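Local coordinates for protein lasso peptide isopeptidase AtxE2 (Asticcacaulis excentricus, PDB 5TXE) that hydrolyses the isopeptide bond of the lasso peptides astexin-2 and astexin-3, opening these threaded substrates into linear peptides, at residues 258-264 with 305-311; 45-49 with 390-394. The protein carries 1 engineered substitution. One frame throughout, in Å; residues are numbered along the deposited sequence.

Contact 1: residues 258-264 with 305-311; sequences PLRAMVG and TRMWGDE
The guanidinium group of Arg306 is sandwiched: Pro258 CB sits 3.6 Å above one face, offset toward its rim, and Trp308 NE1 lies over the centre of the opposite face. A water meets the edge in plane, and the indole takes Arg306 CD on one of its own faces, near the rim. A bend at chi2 (-57°) folds the chain of Arg306 back along its own strand, and Arg306 NH1 gives a 2.9 Å hydrogen bond to Met307 O. That oxygen has a second donor, the water, which also donates to Arg260 O and so links the two backbones through a single water. A leucine in place of Arg306 would probably leave Met307 O without its NH1 partner and open a gap between Pro258 and Trp308. Proline, with no backbone N-H to give, still offers its carbonyl: Met307 N bonds to Pro258 O at 3.0 Å, almost in line with the C=O. Met307 reaches across to residues 259-261, its CG wedged between its own N and carbonyl carbon (chi1 71°). Met307 SD lies 3.7 Å from Ala261 N, and Met307 CE 3.5 Å from Leu259 O. Farther on, small residues suit the close spacing of the chains. Ala261 CB rests 3.7 Å from Gly309 N, and a CB on Gly309 would collide with Met262 O; Val263 CG2 packs on the bare Gly309 CA instead. At the far end Glu311 OE1 accepts a weak 3.4 Å hydrogen bond from Gly264 N. Strands 261-263 and 305-310 run in nearly the same direction, 24° apart, each the first strand of its own four-stranded antiparallel sheet, as where successive blades of a beta-propeller meet.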
ATOM      1  N   PRO A 258      10.383   5.805  15.845  1.00 40.19           N
ATOM      2  CA  PRO A 258       9.283   6.776  16.001  1.00 39.86           C
ATOM      3  C   PRO A 258       8.400   6.507  17.245  1.00 35.90           C
ATOM      4  O   PRO A 258       7.502   7.296  17.551  1.00 36.75           O
ATOM      5  CB  PRO A 258       8.470   6.548  14.725  1.00 38.14           C
ATOM      6  CG  PRO A 258       8.614   5.055  14.512  1.00 41.61           C
ATOM      7  CD  PRO A 258      10.045   4.731  14.881  1.00 40.47           C
ATOM      8  N   LEU A 259       8.634   5.387  17.921  1.00 35.25           N
ATOM      9  CA  LEU A 259       7.911   5.038  19.152  1.00 38.86           C
ATOM     10  C   LEU A 259       8.745   5.275  20.447  1.00 46.32           C
ATOM     11  O   LEU A 259       8.468   4.681  21.504  1.00 44.41           O
ATOM     12  CB  LEU A 259       7.447   3.579  19.044  1.00 37.20           C
ATOM     13  CG  LEU A 259       6.282   3.371  18.049  1.00 40.05           C
ATOM     14  CD1 LEU A 259       5.692   1.965  18.197  1.00 43.40           C
ATOM     15  CD2 LEU A 259       5.161   4.386  18.254  1.00 39.41           C
ATOM     16  N   ARG A 260       9.756   6.146  20.340  1.00 45.52           N
ATOM     17  CA  ARG A 260      10.643   6.526  21.439  1.00 45.81           C
ATOM     18  C   ARG A 260      10.906   8.037  21.341  1.00 43.12           C
ATOM     19  O   ARG A 260      11.082   8.582  20.272  1.00 43.40           O
ATOM     20  CB  ARG A 260      11.956   5.772  21.306  1.00 52.56           C
ATOM     21  CG  ARG A 260      12.568   5.194  22.576  1.00 68.49           C
ATOM     22  CD  ARG A 260      14.086   5.108  22.458  1.00 78.67           C
ATOM     23  NE  ARG A 260      14.711   6.459  22.451  1.00 86.43           N
ATOM     24  CZ  ARG A 260      15.717   6.876  23.228  1.00 83.78           C
ATOM     25  NH1 ARG A 260      16.296   6.072  24.119  1.00 88.00           N
ATOM     26  NH2 ARG A 260      16.157   8.123  23.102  1.00 81.24           N
ATOM     27  N   ALA A 261      10.885   8.728  22.457  1.00 42.35           N
ATOM     28  CA  ALA A 261      11.255  10.139  22.510  1.00 41.90           C
ATOM     29  C   ALA A 261      11.903  10.493  23.856  1.00 52.51           C
ATOM     30  O   ALA A 261      11.659   9.828  24.880  1.00 44.15           O
ATOM     31  CB  ALA A 261      10.037  11.007  22.340  1.00 40.91           C
ATOM     32  N   MET A 262      12.677  11.577  23.860  1.00 51.24           N
ATOM     33  CA  MET A 262      13.242  12.094  25.096  1.00 55.44           C
ATOM     34  C   MET A 262      12.712  13.508  25.326  1.00 55.33           C
ATOM     35  O   MET A 262      12.527  14.264  24.386  1.00 50.77           O
ATOM     36  CB  MET A 262      14.774  12.058  25.069  1.00 58.87           C
ATOM     37  CG  MET A 262      15.395  10.727  25.460  1.00 65.57           C
ATOM     38  SD  MET A 262      16.905  11.139  26.352  1.00 83.15           S
ATOM     39  CE  MET A 262      18.165  10.465  25.246  1.00 87.29           C
ATOM     40  N   VAL A 263      12.373  13.814  26.575  1.00 51.55           N
ATOM     41  CA  VAL A 263      12.123  15.185  27.011  1.00 51.65           C
ATOM     42  C   VAL A 263      12.872  15.374  28.356  1.00 58.19           C
ATOM     43  O   VAL A 263      12.508  14.754  29.356  1.00 55.75           O
ATOM     44  CB  VAL A 263      10.626  15.439  27.219  1.00 51.21           C
ATOM     45  CG1 VAL A 263      10.382  16.906  27.439  1.00 52.38           C
ATOM     46  CG2 VAL A 263       9.807  14.931  26.040  1.00 49.67           C
ATOM     47  N   GLY A 264      13.944  16.163  28.368  1.00 57.80           N
ATOM     48  CA  GLY A 264      14.783  16.290  29.554  1.00 54.16           C
ATOM     49  C   GLY A 264      15.471  14.963  29.837  1.00 54.52           C
ATOM     50  O   GLY A 264      16.056  14.347  28.936  1.00 54.07           O
ATOM     51  N   THR A 305       0.982   5.197  17.632  1.00 32.00           N
ATOM     52  CA  THR A 305       1.703   4.905  16.366  1.00 34.09           C
ATOM     53  C   THR A 305       2.877   5.840  16.064  1.00 32.22           C
ATOM     54  O   THR A 305       3.674   5.572  15.189  1.00 31.01           O
ATOM     55  CB  THR A 305       0.732   4.915  15.197  1.00 31.91           C
ATOM     56  OG1 THR A 305      -0.043   6.114  15.267  1.00 31.89           O
ATOM     57  CG2 THR A 305      -0.188   3.698  15.286  1.00 32.81           C
ATOM     58  N   ARG A 306       2.962   6.947  16.773  1.00 31.82           N
ATOM     59  CA  ARG A 306       4.018   7.893  16.529  1.00 34.74           C
ATOM     60  C   ARG A 306       4.080   8.848  17.704  1.00 31.51           C
ATOM     61  O   ARG A 306       3.052   9.361  18.122  1.00 34.19           O
ATOM     62  CB  ARG A 306       3.723   8.712  15.248  1.00 33.09           C
ATOM     63  CG  ARG A 306       4.909   8.872  14.321  1.00 38.38           C
ATOM     64  CD  ARG A 306       6.104   9.521  14.995  1.00 41.44           C
ATOM     65  NE  ARG A 306       7.154   9.862  14.042  1.00 43.26           N
ATOM     66  CZ  ARG A 306       8.370  10.337  14.373  1.00 49.85           C
ATOM     67  NH1 ARG A 306       8.719  10.552  15.649  1.00 44.38           N
ATOM     68  NH2 ARG A 306       9.262  10.621  13.412  1.00 42.46           N
ATOM     69  N   MET A 307       5.282   9.148  18.184  1.00 36.17           N
ATOM     70  CA  MET A 307       5.424  10.213  19.209  1.00 38.42           C
ATOM     71  C   MET A 307       6.578  11.209  18.931  1.00 36.76           C
ATOM     72  O   MET A 307       7.535  10.884  18.252  1.00 32.66           O
ATOM     73  CB  MET A 307       5.626   9.540  20.549  1.00 38.52           C
ATOM     74  CG  MET A 307       6.980   8.878  20.716  1.00 38.69           C
ATOM     75  SD  MET A 307       7.261   8.233  22.379  1.00 40.34           S
ATOM     76  CE  MET A 307       5.994   6.983  22.524  1.00 43.99           C
ATOM     77  N   TRP A 308       6.487  12.404  19.497  1.00 38.22           N
ATOM     78  CA  TRP A 308       7.510  13.450  19.347  1.00 40.47           C
ATOM     79  C   TRP A 308       7.715  14.212  20.644  1.00 44.50           C
ATOM     80  O   TRP A 308       6.721  14.694  21.249  1.00 41.49           O
ATOM     81  CB  TRP A 308       7.036  14.515  18.362  1.00 41.11           C
ATOM     82  CG  TRP A 308       6.862  14.075  16.941  1.00 41.60           C
ATOM     83  CD1 TRP A 308       7.789  14.149  15.954  1.00 40.47           C
ATOM     84  CD2 TRP A 308       5.684  13.525  16.353  1.00 39.68           C
ATOM     85  NE1 TRP A 308       7.271  13.662  14.793  1.00 39.65           N
ATOM     86  CE2 TRP A 308       5.972  13.283  15.014  1.00 41.39           C
ATOM     87  CE3 TRP A 308       4.419  13.193  16.845  1.00 44.15           C
ATOM     88  CZ2 TRP A 308       5.047  12.721  14.147  1.00 42.35           C
ATOM     89  CZ3 TRP A 308       3.489  12.662  15.977  1.00 47.29           C
ATOM     90  CH2 TRP A 308       3.812  12.425  14.636  1.00 42.98           C
ATOM     91  N   GLY A 309       8.976  14.289  21.086  1.00 45.24           N
ATOM     92  CA  GLY A 309       9.327  15.018  22.309  1.00 44.74           C
ATOM     93  C   GLY A 309       9.697  16.461  22.012  1.00 45.25           C
ATOM     94  O   GLY A 309      10.376  16.728  21.055  1.00 47.35           O
ATOM     95  N   ASP A 310       9.296  17.388  22.860  1.00 46.52           N
ATOM     96  CA  ASP A 310       9.627  18.812  22.681  1.00 52.58           C
ATOM     97  C   ASP A 310      10.170  19.355  23.996  1.00 53.21           C
ATOM     98  O   ASP A 310       9.372  19.627  24.900  1.00 52.04           O
ATOM     99  CB  ASP A 310       8.345  19.570  22.277  1.00 52.76           C
ATOM    100  CG  ASP A 310       8.555  21.091  22.057  1.00 58.83           C
ATOM    101  OD1 ASP A 310       9.682  21.599  22.298  1.00 51.27           O
ATOM    102  OD2 ASP A 310       7.556  21.745  21.608  1.00 56.40           O
ATOM    103  N   GLU A 311      11.495  19.531  24.085  1.00 53.37           N
ATOM    104  CA  GLU A 311      12.162  20.009  25.322  1.00 64.55           C
ATOM    105  C   GLU A 311      11.753  21.422  25.741  1.00 61.49           C
ATOM    106  O   GLU A 311      11.436  21.672  26.905  1.00 61.56           O
ATOM    107  CB  GLU A 311      13.708  19.920  25.188  1.00 70.31           C
ATOM    108  CG  GLU A 311      14.411  19.255  26.377  1.00 75.18           C
ATOM    109  CD  GLU A 311      15.426  18.217  25.931  1.00 83.50           C
ATOM    110  OE1 GLU A 311      14.981  17.201  25.327  1.00 69.39           O
ATOM    111  OE2 GLU A 311      16.650  18.399  26.191  1.00 87.31           O
TER
HETATM  112  O   HOH W   1      10.277  10.577  18.589  1.00 30.48           O

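Contact 2: residues 45-49 with 390-394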
ATOM      1  N   ARG A  45      -4.610  10.800 -13.419  1.00 24.63           N
ATOM      2  CA  ARG A  45      -3.665  11.909 -13.405  1.00 28.08           C
ATOM      3  C   ARG A  45      -3.534  12.642 -12.061  1.00 28.19           C
ATOM      4  O   ARG A  45      -2.781  13.598 -11.978  1.00 25.95           O
ATOM      5  CB  ARG A  45      -4.082  12.918 -14.463  1.00 31.80           C
ATOM      6  CG  ARG A  45      -3.931  12.437 -15.900  1.00 33.79           C
ATOM      7  CD  ARG A  45      -4.472  13.494 -16.855  1.00 31.57           C
ATOM      8  NE  ARG A  45      -4.095  13.246 -18.232  1.00 32.10           N
ATOM      9  CZ  ARG A  45      -4.739  12.440 -19.044  1.00 35.72           C
ATOM     10  NH1 ARG A  45      -5.798  11.761 -18.624  1.00 38.57           N
ATOM     11  NH2 ARG A  45      -4.329  12.313 -20.290  1.00 38.31           N
ATOM     12  N   LEU A  46      -4.294  12.262 -11.040  1.00 27.86           N
ATOM     13  CA  LEU A  46      -4.136  12.937  -9.694  1.00 27.25           C
ATOM     14  C   LEU A  46      -2.796  12.589  -9.109  1.00 26.98           C
ATOM     15  O   LEU A  46      -2.468  11.400  -8.937  1.00 27.81           O
ATOM     16  CB  LEU A  46      -5.255  12.548  -8.743  1.00 27.41           C
ATOM     17  CG  LEU A  46      -6.658  13.038  -9.142  1.00 29.94           C
ATOM     18  CD1 LEU A  46      -7.753  12.494  -8.236  1.00 31.76           C
ATOM     19  CD2 LEU A  46      -6.724  14.554  -9.140  1.00 32.04           C
ATOM     20  N   ALA A  47      -1.984  13.614  -8.855  1.00 24.23           N
ATOM     21  CA  ALA A  47      -0.636  13.438  -8.384  1.00 26.35           C
ATOM     22  C   ALA A  47      -0.613  12.871  -6.984  1.00 26.35           C
ATOM     23  O   ALA A  47      -1.656  12.853  -6.313  1.00 28.47           O
ATOM     24  CB  ALA A  47       0.071  14.768  -8.396  1.00 30.11           C
ATOM     25  N   ASP A  48       0.549  12.349  -6.601  1.00 26.71           N
ATOM     26  CA  ASP A  48       0.748  11.713  -5.308  1.00 28.09           C
ATOM     27  C   ASP A  48       2.130  12.097  -4.744  1.00 28.94           C
ATOM     28  O   ASP A  48       2.986  12.660  -5.446  1.00 24.86           O
ATOM     29  CB  ASP A  48       0.594  10.181  -5.404  1.00 31.53           C
ATOM     30  CG  ASP A  48      -0.051   9.542  -4.102  1.00 38.12           C
ATOM     31  OD1 ASP A  48      -0.341  10.248  -3.061  1.00 35.70           O
ATOM     32  OD2 ASP A  48      -0.243   8.293  -4.111  1.00 38.05           O
ATOM     33  N   ILE A  49       2.298  11.839  -3.454  1.00 27.36           N
ATOM     34  CA  ILE A  49       3.534  12.087  -2.738  1.00 27.10           C
ATOM     35  C   ILE A  49       3.884  10.854  -1.945  1.00 26.78           C
ATOM     36  O   ILE A  49       3.080  10.396  -1.122  1.00 30.87           O
ATOM     37  CB  ILE A  49       3.343  13.248  -1.742  1.00 29.57           C
ATOM     38  CG1 ILE A  49       3.041  14.538  -2.488  1.00 30.24           C
ATOM     39  CG2 ILE A  49       4.583  13.415  -0.894  1.00 32.61           C
ATOM     40  CD1 ILE A  49       2.448  15.636  -1.619  1.00 30.61           C
ATOM     41  N   PRO A 390      -0.664  19.234  -4.461  1.00 36.81           N
ATOM     42  CA  PRO A 390      -0.187  19.101  -5.820  1.00 35.04           C
ATOM     43  C   PRO A 390      -1.353  18.926  -6.768  1.00 33.30           C
ATOM     44  O   PRO A 390      -1.125  18.901  -7.954  1.00 38.08           O
ATOM     45  CB  PRO A 390       0.688  17.827  -5.771  1.00 34.18           C
ATOM     46  CG  PRO A 390       0.068  17.002  -4.715  1.00 35.48           C
ATOM     47  CD  PRO A 390      -0.497  17.977  -3.703  1.00 38.11           C
ATOM     48  N   ASN A 391      -2.577  18.750  -6.282  1.00 29.45           N
ATOM     49  CA  ASN A 391      -3.714  18.733  -7.171  1.00 31.40           C
ATOM     50  C   ASN A 391      -4.584  20.045  -7.105  1.00 41.87           C
ATOM     51  O   ASN A 391      -4.504  20.776  -6.159  1.00 46.01           O
ATOM     52  CB  ASN A 391      -4.519  17.475  -6.876  1.00 31.16           C
ATOM     53  CG  ASN A 391      -3.773  16.207  -7.297  1.00 31.03           C
ATOM     54  OD1 ASN A 391      -3.461  16.025  -8.480  1.00 28.01           O
ATOM     55  ND2 ASN A 391      -3.457  15.353  -6.346  1.00 28.49           N
ATOM     56  N   PRO A 392      -5.378  20.363  -8.155  1.00 58.94           N
ATOM     57  CA  PRO A 392      -6.318  21.469  -7.873  1.00 56.69           C
ATOM     58  C   PRO A 392      -7.279  20.962  -6.859  1.00 62.39           C
ATOM     59  O   PRO A 392      -7.292  19.743  -6.568  1.00 53.51           O
ATOM     60  CB  PRO A 392      -7.070  21.669  -9.184  1.00 50.62           C
ATOM     61  CG  PRO A 392      -6.904  20.397  -9.958  1.00 56.26           C
ATOM     62  CD  PRO A 392      -5.551  19.827  -9.535  1.00 56.41           C
ATOM     63  N   ASP A 393      -8.060  21.896  -6.338  1.00 65.73           N
ATOM     64  CA  ASP A 393      -9.206  21.607  -5.469  1.00 73.50           C
ATOM     65  C   ASP A 393     -10.278  20.754  -6.212  1.00 70.56           C
ATOM     66  O   ASP A 393     -10.830  21.126  -7.245  1.00 64.25           O
ATOM     67  CB  ASP A 393      -9.812  22.946  -4.992  1.00 82.10           C
ATOM     68  CG  ASP A 393     -10.641  22.821  -3.716  1.00 89.12           C
ATOM     69  OD1 ASP A 393     -11.371  21.827  -3.520  1.00 90.54           O
ATOM     70  OD2 ASP A 393     -10.571  23.759  -2.902  1.00 88.81           O
ATOM     71  N   LEU A 394     -10.613  19.618  -5.651  1.00 73.11           N
ATOM     72  CA  LEU A 394     -11.561  18.752  -6.310  1.00 75.31           C
ATOM     73  C   LEU A 394     -13.013  19.207  -6.202  1.00 74.45           C
ATOM     74  O   LEU A 394     -13.882  18.591  -6.840  1.00 71.19           O
ATOM     75  CB  LEU A 394     -11.437  17.332  -5.748  1.00 78.35           C
ATOM     76  CG  LEU A 394     -10.160  16.612  -6.122  1.00 68.35           C
ATOM     77  CD1 LEU A 394     -10.205  15.234  -5.509  1.00 65.13           C
ATOM     78  CD2 LEU A 394     -10.054  16.539  -7.630  1.00 70.49           C
TER
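Ala47 N donates to Asn391 OD1 at 2.9 Å, in the carbonyl plane and on a lone pair, while Asn391 ND2 returns a 3.1 Å bond to Ala47 O, which it meets from above that carbonyl's plane. The primary amide thus copies a peptide group, offering acceptor and donor to both polar atoms of one residue; the pair of bonds fixes which way round the amide lies. Asn391 CG stands anti to its own carbonyl carbon (chi1 -69°), which aims the amide at Ala47. Leu46 crosses this amide at about a right angle, Leu46 CD2 lying 3.6 Å from Asn391 OD1, and probably helps keep solvent from the bonds. Here the N-terminal segment, whose short, weakly bonded strand about 48-49 pairs with strand 69-78 of a propeller sheet, meets the loop leaving the last blade for strand 401-408 of the alpha/beta-hydrolase sheet. Arg445 bonds to Leu46 O and weakly to Ala47 O, and Phe443 touches Leu46, bringing in a hydrolase-side loop. Ala47 is small enough for its CB to lie 4.1 Å from Pro390 CB, and the rigid ring of Pro390 also gives CG to Ile49 CD1. Leu394, less well ordered, adds a looser apolar touch of its CD2 on Leu46 CD2.

From the N terminus the chain first lays down residues 45-49, which wait some 340 residues for their partner. It then builds the propeller sheets one after another. Within that course 258-264 begins one sheet, strands 266-271, 283-288 and 294-295 complete it, and 305-311 opens the next, so contact 1 closes a loop of 40 residues and joins two neighbouring blades. After the last propeller strand, 384-388, residues 390-394 return to 45-49 and contact 2 closes the long loop, in which contact 1 is nested. The two contacts do not touch, their centres lying about 32 Å apart: one contact is internal to the propeller, the other sits where the chain passes on to the hydrolase domain.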